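PDB 4M59: pentatricopeptide repeat-containing protein 10, chloroplastic from Zea mays, which binds two similar intergenic RNA sequences, in the chloroplast atpH 5'-UTR and psaJ 3'-UTR, and serves as a barrier to RNA decay. Local coordinates for residues 529-534 against 548-553; 505-510 against 538-543. The protein carries 4 engineered substitutions. One frame throughout, in Å; residues are numbered along the deposited sequence.

Interaction 1 (529-534 against 548-553); sequences VIFNSM and TEVFDS. With nucleotides of chain C.
Val550 pushes its CG1 methyl between Phe531 and Met534, and this is the close part of the contact. Val550 CG1 lies 3.6 Å from Phe531 O, touches the CB of the flexible, apolar Met534 and meets the edge of the Phe531 ring near its plane. A first torsion of 175° sets CG1 opposite the backbone N and hands one methyl to the facing helix; a small apolar group suits this place, where the axes of the two segments approach to 9.4 Å, nearly antiparallel at 158°, as in the helical hairpin of a PPR repeat. Toward Ser553 the packing thins: the large ring of Phe531 bridges to this margin, Phe531 CE1 coming within 3.8 Å of Ser553 O, and the partly exposed serine suits it. On the RNA side of 529-534, Val529 sets CG2 3.8 Å from N7 of A11 of chain C. Beside it, Asn532 brings ND2 within 3.6 Å of N1 of A11 of chain C, its amide able to give an N-H to Asp562 next to the base. Replaced by alanine, Val529 would lose both outer methyls, which is likely to leave this nucleotide of chain C without its apolar neighbour and freer to shift. The hairpin is backed by its predecessor: Val529 and Ser533 rest on helix 493-504, while Ile530 and Met534 pack against Phe516 of helix 509-519.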
loop_
_atom_site.group_PDB
_atom_site.type_symbol
_atom_site.label_atom_id
_atom_site.label_comp_id
_atom_site.label_asym_id
_atom_site.label_seq_id
_atom_site.Cartn_x
_atom_site.Cartn_y
_atom_site.Cartn_z
ATOM N N VAL A 529 -12.388 -6.248 9.427
ATOM C CA VAL A 529 -13.648 -5.841 8.850
ATOM C C VAL A 529 -14.637 -6.982 8.948
ATOM O O VAL A 529 -15.781 -6.798 9.334
ATOM C CB VAL A 529 -13.450 -5.463 7.390
ATOM C CG1 VAL A 529 -14.761 -5.414 6.657
ATOM C CG2 VAL A 529 -12.746 -4.140 7.301
ATOM N N ILE A 530 -14.171 -8.173 8.609
ATOM C CA ILE A 530 -15.006 -9.354 8.620
ATOM C C ILE A 530 -15.365 -9.761 10.025
ATOM O O ILE A 530 -16.517 -10.000 10.325
ATOM C CB ILE A 530 -14.294 -10.510 7.946
ATOM C CG1 ILE A 530 -14.223 -10.264 6.451
ATOM C CG2 ILE A 530 -15.018 -11.792 8.202
ATOM C CD1 ILE A 530 -13.488 -11.303 5.709
ATOM N N PHE A 531 -14.376 -9.844 10.890
ATOM C CA PHE A 531 -14.603 -10.233 12.260
ATOM C C PHE A 531 -15.640 -9.341 12.904
ATOM O O PHE A 531 -16.659 -9.811 13.372
ATOM C CB PHE A 531 -13.310 -10.120 13.051
ATOM C CG PHE A 531 -12.308 -11.203 12.765
ATOM C CD1 PHE A 531 -12.493 -12.480 13.236
ATOM C CD2 PHE A 531 -11.157 -10.927 12.068
ATOM C CE1 PHE A 531 -11.569 -13.461 12.993
ATOM C CE2 PHE A 531 -10.237 -11.910 11.827
ATOM C CZ PHE A 531 -10.439 -13.167 12.297
ATOM N N ASN A 532 -15.370 -8.044 12.911
ATOM C CA ASN A 532 -16.231 -7.054 13.542
ATOM C C ASN A 532 -17.669 -7.091 13.078
ATOM O O ASN A 532 -18.588 -7.056 13.880
ATOM C CB ASN A 532 -15.686 -5.662 13.283
ATOM C CG ASN A 532 -14.634 -5.271 14.255
ATOM O OD1 ASN A 532 -14.468 -5.901 15.291
ATOM N ND2 ASN A 532 -13.922 -4.212 13.950
ATOM N N SER A 533 -17.847 -7.131 11.775
ATOM C CA SER A 533 -19.161 -7.213 11.187
ATOM C C SER A 533 -19.885 -8.401 11.760
ATOM O O SER A 533 -21.053 -8.320 12.101
ATOM C CB SER A 533 -19.043 -7.419 9.702
ATOM O OG SER A 533 -19.237 -8.786 9.431
ATOM N N MET A 534 -19.188 -9.519 11.864
ATOM C CA MET A 534 -19.793 -10.700 12.439
ATOM C C MET A 534 -20.122 -10.448 13.883
ATOM O O MET A 534 -21.068 -10.995 14.415
ATOM C CB MET A 534 -18.871 -11.898 12.310
ATOM C CG MET A 534 -18.567 -12.260 10.894
ATOM S SD MET A 534 -20.019 -12.665 9.949
ATOM C CE MET A 534 -20.383 -14.261 10.625
ATOM N N THR A 548 -19.120 -13.755 21.346
ATOM C CA THR A 548 -17.948 -13.824 22.199
ATOM C C THR A 548 -16.919 -14.741 21.579
ATOM O O THR A 548 -15.725 -14.551 21.749
ATOM C CB THR A 548 -18.295 -14.371 23.562
ATOM O OG1 THR A 548 -18.771 -15.709 23.427
ATOM C CG2 THR A 548 -19.372 -13.536 24.179
ATOM N N GLU A 549 -17.388 -15.733 20.847
ATOM C CA GLU A 549 -16.485 -16.663 20.215
ATOM C C GLU A 549 -15.748 -15.964 19.104
ATOM O O GLU A 549 -14.603 -16.274 18.829
ATOM C CB GLU A 549 -17.244 -17.866 19.665
ATOM C CG GLU A 549 -16.649 -19.199 20.066
ATOM C CD GLU A 549 -17.425 -20.362 19.493
ATOM O OE1 GLU A 549 -18.387 -20.119 18.740
ATOM O OE2 GLU A 549 -17.075 -21.520 19.790
ATOM N N VAL A 550 -16.412 -15.001 18.495
ATOM C CA VAL A 550 -15.796 -14.226 17.441
ATOM C C VAL A 550 -14.737 -13.300 18.000
ATOM O O VAL A 550 -13.663 -13.189 17.467
ATOM C CB VAL A 550 -16.835 -13.414 16.685
ATOM C CG1 VAL A 550 -16.195 -12.532 15.677
ATOM C CG2 VAL A 550 -17.768 -14.319 16.004
ATOM N N PHE A 551 -15.061 -12.654 19.097
ATOM C CA PHE A 551 -14.159 -11.732 19.758
ATOM C C PHE A 551 -12.847 -12.393 20.142
ATOM O O PHE A 551 -11.776 -11.854 19.906
ATOM C CB PHE A 551 -14.829 -11.170 21.002
ATOM C CG PHE A 551 -13.999 -10.179 21.748
ATOM C CD1 PHE A 551 -13.958 -8.868 21.364
ATOM C CD2 PHE A 551 -13.284 -10.557 22.852
ATOM C CE1 PHE A 551 -13.211 -7.968 22.050
ATOM C CE2 PHE A 551 -12.536 -9.652 23.540
ATOM C CZ PHE A 551 -12.500 -8.362 23.138
ATOM N N ASP A 552 -12.934 -13.564 20.745
ATOM C CA ASP A 552 -11.735 -14.259 21.151
ATOM C C ASP A 552 -11.010 -14.718 19.917
ATOM O O ASP A 552 -9.796 -14.654 19.840
ATOM C CB ASP A 552 -12.092 -15.451 22.024
ATOM C CG ASP A 552 -12.860 -15.049 23.259
ATOM O OD1 ASP A 552 -12.916 -13.844 23.560
ATOM O OD2 ASP A 552 -13.398 -15.948 23.945
ATOM N N SER A 553 -11.771 -15.159 18.936
ATOM C CA SER A 553 -11.184 -15.625 17.708
ATOM C C SER A 553 -10.524 -14.497 16.966
ATOM O O SER A 553 -9.756 -14.729 16.052
ATOM C CB SER A 553 -12.227 -16.274 16.827
ATOM O OG SER A 553 -12.289 -17.663 17.077
ATOM P P A C 11 -12.641 -0.722 3.147
ATOM O OP1 A C 11 -11.964 -0.033 4.273
ATOM O OP2 A C 11 -11.917 -1.773 2.383
ATOM O "O5'" A C 11 -13.988 -1.367 3.702
ATOM C "C5'" A C 11 -15.222 -1.150 3.038
ATOM C "C4'" A C 11 -16.386 -1.278 3.983
ATOM O "O4'" A C 11 -16.010 -2.091 5.115
ATOM C "C3'" A C 11 -16.861 0.025 4.602
ATOM O "O3'" A C 11 -17.706 0.758 3.735
ATOM C "C2'" A C 11 -17.528 -0.426 5.899
ATOM O "O2'" A C 11 -18.867 -0.841 5.664
ATOM C "C1'" A C 11 -16.698 -1.661 6.270
ATOM N N9 A C 11 -15.701 -1.381 7.319
ATOM C C8 A C 11 -14.523 -0.689 7.194
ATOM N N7 A C 11 -13.832 -0.612 8.307
ATOM C C5 A C 11 -14.609 -1.309 9.225
ATOM C C6 A C 11 -14.434 -1.595 10.590
ATOM N N6 A C 11 -13.376 -1.197 11.300
ATOM N N1 A C 11 -15.394 -2.311 11.212
ATOM C C2 A C 11 -16.458 -2.712 10.500
ATOM N N3 A C 11 -16.734 -2.506 9.214
ATOM C C4 A C 11 -15.759 -1.791 8.627
#

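Interaction 2 (505-510 against 538-543); sequences KCRRLD and YAKNGM. With nucleotides of chain C.
Arg507 and Lys540 bring their charged ends together beside the RNA backbone. The arginine chain bends at chi2 and chi3, and the extended lysine crosses it at about a right angle, so that NZ arrives over one face of the guanidinium. The 2.9 Å between Arg507 NH2 and Lys540 NZ is close for two donors, and its exact value is doubtful. The pair is consistent with a basic patch beside the phosphates: Arg507 NH2 approaches OP2 of U15 of chain C to 3.7 Å, and Lys540 CE comes within 3.3 Å of OP1 of U16 of chain C. Long, flexible cationic chains suit such a place, and the nearby phosphates would probably offset their charge. Arg507 also has a positive phi (53°), because it is the C-prime residue of the Schellman motif that ends helix 493-504, with Arg508 N bound to Asn503 O. The contact thus joins the inter-helix turns of two successive PPR repeats, predicted as repeats 13 and 14, at the RNA-facing rim of the superhelix. Arg508 turns elsewhere: its NH1 makes a salt bridge to Asp510 OD2 at 3.1 Å, and NH2 pairs with Glu480. Leu509 supplies the apolar part. Its first torsion (158°) turns the branched end away from the backbone N, and the second then brings Leu509 CD1 to 3.5 Å from Met543 SD, the two side chains meeting tip to tip. The same methyl of Leu509 lies in the plane of the Tyr538 ring, at its edge, 3.8 Å from Tyr538 CE1. Leucine and the pliable methionine fill this spot without polar demands, while the Tyr538 hydroxyl is held by Glu513. Asp510, in the first turn of helix 509-519, accepts the Arg508 NH1 bond from above its carboxylate plane, 46° out of it.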
loop_
_atom_site.group_PDB
_atom_site.type_symbol
_atom_site.label_atom_id
_atom_site.label_comp_id
_atom_site.label_asym_id
_atom_site.label_seq_id
_atom_site.Cartn_x
_atom_site.Cartn_y
_atom_site.Cartn_z
ATOM N N LYS A 505 -24.959 -5.167 5.520
ATOM C CA LYS A 505 -25.644 -3.937 5.188
ATOM C C LYS A 505 -27.115 -4.202 4.973
ATOM O O LYS A 505 -27.938 -3.311 5.141
ATOM C CB LYS A 505 -25.043 -3.309 3.936
ATOM N N CYS A 506 -27.432 -5.434 4.602
ATOM C CA CYS A 506 -28.802 -5.844 4.382
ATOM C C CYS A 506 -29.253 -6.774 5.496
ATOM O O CYS A 506 -30.314 -7.371 5.417
ATOM C CB CYS A 506 -28.945 -6.541 3.035
ATOM S SG CYS A 506 -28.531 -5.539 1.622
ATOM N N ARG A 507 -28.435 -6.889 6.533
ATOM C CA ARG A 507 -28.771 -7.689 7.705
ATOM C C ARG A 507 -29.165 -9.111 7.366
ATOM O O ARG A 507 -30.153 -9.618 7.875
ATOM C CB ARG A 507 -29.894 -7.036 8.492
ATOM C CG ARG A 507 -29.691 -5.572 8.744
ATOM C CD ARG A 507 -29.079 -5.307 10.094
ATOM N NE ARG A 507 -27.817 -4.589 9.983
ATOM C CZ ARG A 507 -27.712 -3.291 9.729
ATOM N NH1 ARG A 507 -28.797 -2.555 9.555
ATOM N NH2 ARG A 507 -26.519 -2.729 9.643
ATOM N N ARG A 508 -28.395 -9.756 6.508
ATOM C CA ARG A 508 -28.633 -11.152 6.206
ATOM C C ARG A 508 -27.676 -12.022 6.965
ATOM O O ARG A 508 -26.650 -12.406 6.441
ATOM C CB ARG A 508 -28.453 -11.413 4.724
ATOM C CG ARG A 508 -29.697 -11.237 3.928
ATOM C CD ARG A 508 -30.030 -12.511 3.231
ATOM N NE ARG A 508 -29.177 -12.741 2.081
ATOM C CZ ARG A 508 -28.883 -13.943 1.623
ATOM N NH1 ARG A 508 -29.356 -15.007 2.235
ATOM N NH2 ARG A 508 -28.108 -14.084 0.568
ATOM N N LEU A 509 -28.022 -12.339 8.200
ATOM C CA LEU A 509 -27.178 -13.150 9.060
ATOM C C LEU A 509 -26.816 -14.485 8.444
ATOM O O LEU A 509 -25.670 -14.913 8.485
ATOM C CB LEU A 509 -27.884 -13.403 10.381
ATOM C CG LEU A 509 -27.365 -14.631 11.099
ATOM C CD1 LEU A 509 -26.897 -14.236 12.455
ATOM C CD2 LEU A 509 -28.454 -15.661 11.169
ATOM N N ASP A 510 -27.816 -15.144 7.893
ATOM C CA ASP A 510 -27.642 -16.442 7.300
ATOM C C ASP A 510 -26.546 -16.383 6.276
ATOM O O ASP A 510 -25.651 -17.211 6.271
ATOM C CB ASP A 510 -28.932 -16.811 6.607
ATOM C CG ASP A 510 -29.381 -15.736 5.655
ATOM O OD1 ASP A 510 -28.710 -14.688 5.612
ATOM O OD2 ASP A 510 -30.398 -15.925 4.963
ATOM N N TYR A 538 -24.159 -10.435 15.284
ATOM C CA TYR A 538 -24.552 -11.352 16.338
ATOM C C TYR A 538 -25.030 -10.546 17.516
ATOM O O TYR A 538 -25.930 -10.952 18.240
ATOM C CB TYR A 538 -23.375 -12.230 16.767
ATOM C CG TYR A 538 -22.952 -13.283 15.776
ATOM C CD1 TYR A 538 -23.827 -13.768 14.825
ATOM C CD2 TYR A 538 -21.674 -13.790 15.794
ATOM C CE1 TYR A 538 -23.430 -14.724 13.927
ATOM C CE2 TYR A 538 -21.274 -14.744 14.894
ATOM C CZ TYR A 538 -22.156 -15.206 13.966
ATOM O OH TYR A 538 -21.748 -16.161 13.079
ATOM N N ALA A 539 -24.410 -9.399 17.722
ATOM C CA ALA A 539 -24.756 -8.560 18.841
ATOM C C ALA A 539 -26.089 -7.904 18.592
ATOM O O ALA A 539 -26.852 -7.675 19.516
ATOM C CB ALA A 539 -23.705 -7.516 19.058
ATOM N N LYS A 540 -26.374 -7.596 17.337
ATOM C CA LYS A 540 -27.645 -6.986 17.004
ATOM C C LYS A 540 -28.804 -7.940 17.243
ATOM O O LYS A 540 -29.961 -7.540 17.234
ATOM C CB LYS A 540 -27.644 -6.460 15.575
ATOM C CG LYS A 540 -27.007 -5.101 15.451
ATOM C CD LYS A 540 -26.887 -4.679 14.007
ATOM C CE LYS A 540 -26.149 -3.369 13.897
ATOM N NZ LYS A 540 -26.003 -2.943 12.493
ATOM N N ASN A 541 -28.481 -9.211 17.447
ATOM C CA ASN A 541 -29.426 -10.155 18.007
ATOM C C ASN A 541 -28.901 -10.582 19.368
ATOM O O ASN A 541 -27.960 -10.003 19.875
ATOM C CB ASN A 541 -29.605 -11.339 17.079
ATOM C CG ASN A 541 -29.779 -10.920 15.648
ATOM O OD1 ASN A 541 -29.131 -9.994 15.195
ATOM N ND2 ASN A 541 -30.659 -11.587 14.936
ATOM N N GLY A 542 -29.493 -11.592 19.975
ATOM C CA GLY A 542 -29.077 -11.954 21.315
ATOM C C GLY A 542 -27.919 -12.906 21.288
ATOM O O GLY A 542 -27.565 -13.507 22.290
ATOM N N MET A 543 -27.271 -12.973 20.146
ATOM C CA MET A 543 -26.374 -14.071 19.868
ATOM C C MET A 543 -25.070 -13.964 20.613
ATOM O O MET A 543 -24.024 -13.832 20.032
ATOM C CB MET A 543 -26.167 -14.194 18.378
ATOM C CG MET A 543 -27.444 -14.031 17.642
ATOM S SD MET A 543 -27.359 -14.171 15.890
ATOM C CE MET A 543 -27.215 -15.911 15.781
ATOM P P U C 15 -23.284 0.242 10.786
ATOM O OP1 U C 15 -22.600 -0.810 9.996
ATOM O OP2 U C 15 -24.763 0.341 10.756
ATOM O "O5'" U C 15 -22.822 0.111 12.305
ATOM C "C5'" U C 15 -22.966 -1.137 13.008
ATOM C "C4'" U C 15 -22.367 -1.038 14.391
ATOM O "O4'" U C 15 -21.060 -0.416 14.313
ATOM C "C3'" U C 15 -23.126 -0.169 15.382
ATOM O "O3'" U C 15 -24.182 -0.901 15.989
ATOM C "C2'" U C 15 -22.044 0.179 16.400
ATOM O "O2'" U C 15 -21.866 -0.815 17.388
ATOM C "C1'" U C 15 -20.798 0.284 15.516
ATOM N N1 U C 15 -20.442 1.668 15.179
ATOM C C2 U C 15 -19.604 2.343 16.044
ATOM O O2 U C 15 -19.155 1.839 17.058
ATOM N N3 U C 15 -19.312 3.632 15.673
ATOM C C4 U C 15 -19.759 4.302 14.556
ATOM O O4 U C 15 -19.403 5.465 14.362
ATOM C C5 U C 15 -20.624 3.535 13.711
ATOM C C6 U C 15 -20.928 2.276 14.045
ATOM P P U C 16 -25.650 -0.278 16.047
ATOM O OP1 U C 16 -26.592 -1.355 16.439
ATOM O OP2 U C 16 -25.879 0.474 14.789
ATOM O "O5'" U C 16 -25.553 0.764 17.247
ATOM C "C5'" U C 16 -25.194 0.330 18.571
ATOM C "C4'" U C 16 -25.500 1.411 19.580
ATOM O "O4'" U C 16 -24.453 2.417 19.543
ATOM C "C3'" U C 16 -26.790 2.185 19.351
ATOM O "O3'" U C 16 -27.893 1.526 19.960
ATOM C "C2'" U C 16 -26.500 3.506 20.050
ATOM O "O2'" U C 16 -26.694 3.444 21.447
ATOM C "C1'" U C 16 -25.018 3.703 19.729
ATOM N N1 U C 16 -24.790 4.489 18.509
ATOM C C2 U C 16 -24.722 5.863 18.636
ATOM O O2 U C 16 -24.839 6.435 19.706
ATOM N N3 U C 16 -24.511 6.539 17.462
ATOM C C4 U C 16 -24.365 6.001 16.202
ATOM O O4 U C 16 -24.180 6.749 15.240
ATOM C C5 U C 16 -24.450 4.574 16.153
ATOM C C6 U C 16 -24.655 3.884 17.280
#

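How the interactions relate
From the N terminus, the chain leaves helix 493-504 through the turn that opens interaction 2, then runs along helix 509-519 into helix 528-539, where interaction 1 opens. Interaction 2 closes first, at 538-543, where that helix runs out into a turn, with 27 residues between its segments; interaction 1 closes on helix 544-555 after a shorter excursion of 13. Their segments therefore alternate, and the two loops cross. Interaction 1 holds one helical hairpin together, whereas interaction 2 ties that hairpin to the one before it. Both draw on helix 528-539, and they meet where Val550 CG2 packs 3.7 Å from Tyr538 CE2.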